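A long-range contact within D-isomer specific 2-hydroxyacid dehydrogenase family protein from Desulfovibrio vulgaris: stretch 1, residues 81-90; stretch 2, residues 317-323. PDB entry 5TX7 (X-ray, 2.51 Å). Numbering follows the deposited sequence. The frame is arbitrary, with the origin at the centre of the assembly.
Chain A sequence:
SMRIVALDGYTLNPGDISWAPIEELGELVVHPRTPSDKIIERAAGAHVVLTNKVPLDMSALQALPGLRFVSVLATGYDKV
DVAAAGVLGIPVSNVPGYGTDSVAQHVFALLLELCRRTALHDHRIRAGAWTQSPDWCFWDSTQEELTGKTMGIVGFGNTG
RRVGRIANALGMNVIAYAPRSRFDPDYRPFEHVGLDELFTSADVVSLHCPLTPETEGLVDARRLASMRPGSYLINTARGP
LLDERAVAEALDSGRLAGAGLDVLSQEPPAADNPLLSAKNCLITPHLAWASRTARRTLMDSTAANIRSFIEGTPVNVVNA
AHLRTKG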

# COMPACT_ATOMS: atom_id res chain seq x y z
N ASP A 81 34.84 12.10 -1.36
CA ASP A 81 36.09 11.51 -1.83
C ASP A 81 36.76 10.78 -0.66
O ASP A 81 37.65 11.33 -0.01
N VAL A 82 36.31 9.56 -0.41
CA VAL A 82 36.75 8.79 0.76
C VAL A 82 38.19 8.31 0.63
O VAL A 82 38.84 8.04 1.65
N ALA A 83 38.69 8.20 -0.60
CA ALA A 83 40.12 7.90 -0.83
C ALA A 83 41.02 9.05 -0.35
O ALA A 83 42.00 8.82 0.35
N ALA A 84 40.67 10.28 -0.71
CA ALA A 84 41.38 11.46 -0.22
C ALA A 84 41.33 11.55 1.31
O ALA A 84 42.33 11.86 1.95
N ALA A 85 40.17 11.27 1.88
CA ALA A 85 40.03 11.20 3.33
C ALA A 85 40.99 10.18 3.95
O ALA A 85 41.63 10.47 4.97
N GLY A 86 41.10 9.01 3.32
CA GLY A 86 41.98 7.95 3.78
C GLY A 86 43.43 8.38 3.88
O GLY A 86 44.05 8.25 4.95
N VAL A 87 43.96 8.95 2.79
CA VAL A 87 45.38 9.33 2.73
C VAL A 87 45.73 10.43 3.75
O VAL A 87 46.85 10.48 4.25
N LEU A 88 44.75 11.29 4.05
CA LEU A 88 44.84 12.27 5.14
C LEU A 88 44.59 11.67 6.54
O LEU A 88 44.63 12.39 7.54
N GLY A 89 44.32 10.37 6.61
CA GLY A 89 44.12 9.66 7.88
C GLY A 89 42.77 9.87 8.52
O GLY A 89 42.65 9.81 9.74
N ILE A 90 41.74 10.08 7.70
CA ILE A 90 40.37 10.30 8.17
C ILE A 90 39.51 9.09 7.79
O ILE A 90 39.20 8.92 6.62
N VAL A 317 33.60 1.16 8.18
CA VAL A 317 34.57 2.00 7.50
C VAL A 317 34.53 1.64 6.01
O VAL A 317 34.68 0.47 5.65
N VAL A 318 34.31 2.65 5.16
CA VAL A 318 34.25 2.44 3.70
C VAL A 318 35.55 2.77 2.95
O VAL A 318 35.62 2.58 1.73
N ASN A 319 36.59 3.23 3.67
CA ASN A 319 37.87 3.57 3.07
C ASN A 319 39.07 2.93 3.79
O ASN A 319 40.15 3.54 3.88
N ALA A 320 38.89 1.70 4.27
CA ALA A 320 39.93 0.98 5.02
C ALA A 320 41.20 0.74 4.19
O ALA A 320 42.32 0.83 4.71
N ALA A 321 41.01 0.46 2.91
CA ALA A 321 42.10 0.28 1.95
C ALA A 321 43.01 1.51 1.79
O ALA A 321 44.19 1.36 1.49
N HIS A 322 42.47 2.72 1.99
CA HIS A 322 43.24 3.99 1.85
C HIS A 322 43.80 4.54 3.17
O HIS A 322 44.64 5.44 3.15
N LEU A 323 43.29 4.01 4.28
CA LEU A 323 43.87 4.19 5.60
C LEU A 323 45.08 3.30 5.75
O LEU A 323 46.19 3.80 5.77

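A short helix can dock against a distant piece of chain when small residues open its face and one amide side chain ties its first turn to the segment beyond its end. The contact between residues 81-90 and 317-323 of this dehydrogenase family protein is a compact example, burying 402 Å² between segments at least 229 residues apart in sequence wherever they touch.

Asp81 prepares the helix without touching the other stretch. It occupies the N-cap, with chi1 in the t well, and its OD1 accepts a hydrogen bond from Ala84 N at 3.1 Å, satisfying one of the amides that the first helical turn leaves without a backbone acceptor.

The first true contact is made by Val82, whose CA-to-CB bond points toward stretch 2. In its m rotamer, CG1 of Val82 lies 4.0 Å from CG2 of Val318, itself an m rotamer, and the two form an apolar pair. The CB atoms of Val82 and Asn319 approach to 3.8 Å, so the valine packs against the base of the asparagine while its carbonyl serves the amide at the tip.

Ala83 points sideways, yet its methyl finds an aromatic partner. CB of Ala83 sits 3.6 Å from the centroid of the His322 ring, only 11° off the ring normal, a CH-pi contact over the face. His322 directs its CA-to-CB bond toward the helix, and chi1 in the m well with chi2 of 98° lays the imidazole flat over this methyl. Ala84, by contrast, points away and takes no part; Ala85 makes only a marginal approach, its CB 4.0 Å from ND2 of Asn319.

Gly86 is where the backbones come together, its CA 4.6 Å from that of His322. An ideal CB here would point toward stretch 2 and fall 2.4 Å from CB of His322, a clash; the missing side chain is what permits the approach. Between these two residues the closest atoms are C of Gly86 and O of His322, at 3.3 Å. Not every short distance is a bond: N of Gly86 and ND2 of Asn319 are 3.3 Å apart, but both are donors, and the glycine amide is already bonded to Val82 O within the helix.

Val87, an m rotamer, points away and contributes little. Beyond it, Leu88 makes no contact, and Gly89, with its positive phi, closes the helix in a Schellman motif. The end of the Leu323 side chain reaches in here, with chi1 m and chi2 t: its CD2 lies 3.7 Å from O of Gly86 and 4.0 Å from C of Gly89.

At Ile90 the CA-to-CB bond points away (chi1 m, chi2 t), and the backbone carbonyl does the work. Asn319, with chi1 in the p well, donates from ND2 to Val82 O at 2.9 Å and to Ile90 O at 3.1 Å, both nearly straight. One amide nitrogen thus bridges the helix's first turn and the segment following its end, while OD1 of Asn319 is hydrogen-bonded elsewhere in the structure.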

# COMPACT_ATOMS: atom_id res chain seq x y z
CB ASP A 81 37.02 12.57 -2.44
CG ASP A 81 38.22 11.96 -3.14
OD1 ASP A 81 38.51 10.76 -2.91
OD2 ASP A 81 38.88 12.66 -3.94
CB VAL A 82 35.82 7.61 1.12
CG1 VAL A 82 34.39 8.09 1.38
CG2 VAL A 82 35.83 6.51 0.06
CB ALA A 83 40.37 7.61 -2.31
CB ALA A 84 40.78 12.73 -0.82
CB ALA A 85 38.59 10.90 3.72
CB VAL A 87 45.86 9.70 1.29
CG1 VAL A 87 45.58 8.56 0.31
CG2 VAL A 87 45.25 10.99 0.76
CB LEU A 88 43.84 13.43 4.91
CG LEU A 88 43.96 14.27 3.64
CD1 LEU A 88 42.77 15.22 3.55
CD2 LEU A 88 45.26 15.05 3.60
CB ILE A 90 39.77 11.58 7.53
CG1 ILE A 90 40.60 12.82 7.93
CG2 ILE A 90 38.31 11.78 7.96
CD1 ILE A 90 40.37 14.02 7.06
CB VAL A 317 35.97 1.82 8.11
CG1 VAL A 317 37.00 2.67 7.39
CG2 VAL A 317 35.96 2.21 9.57
CB VAL A 318 33.04 3.17 3.03
CG1 VAL A 318 31.74 2.73 3.66
CG2 VAL A 318 33.16 4.69 3.09
CB ASN A 319 38.00 5.09 2.96
CG ASN A 319 38.17 5.77 4.31
OD1 ASN A 319 37.84 5.20 5.35
ND2 ASN A 319 38.69 6.98 4.30
CB ALA A 320 39.38 -0.34 5.55
CB ALA A 321 41.54 -0.13 0.60
CB HIS A 322 42.37 5.06 1.19
CG HIS A 322 41.85 4.65 -0.15
ND1 HIS A 322 40.57 4.14 -0.32
CD2 HIS A 322 42.42 4.67 -1.37
CE1 HIS A 322 40.39 3.86 -1.60
NE2 HIS A 322 41.49 4.17 -2.26
CB LEU A 323 42.86 3.82 6.69
CG LEU A 323 41.65 4.74 6.80
CD1 LEU A 323 40.62 4.13 7.73
CD2 LEU A 323 42.06 6.11 7.30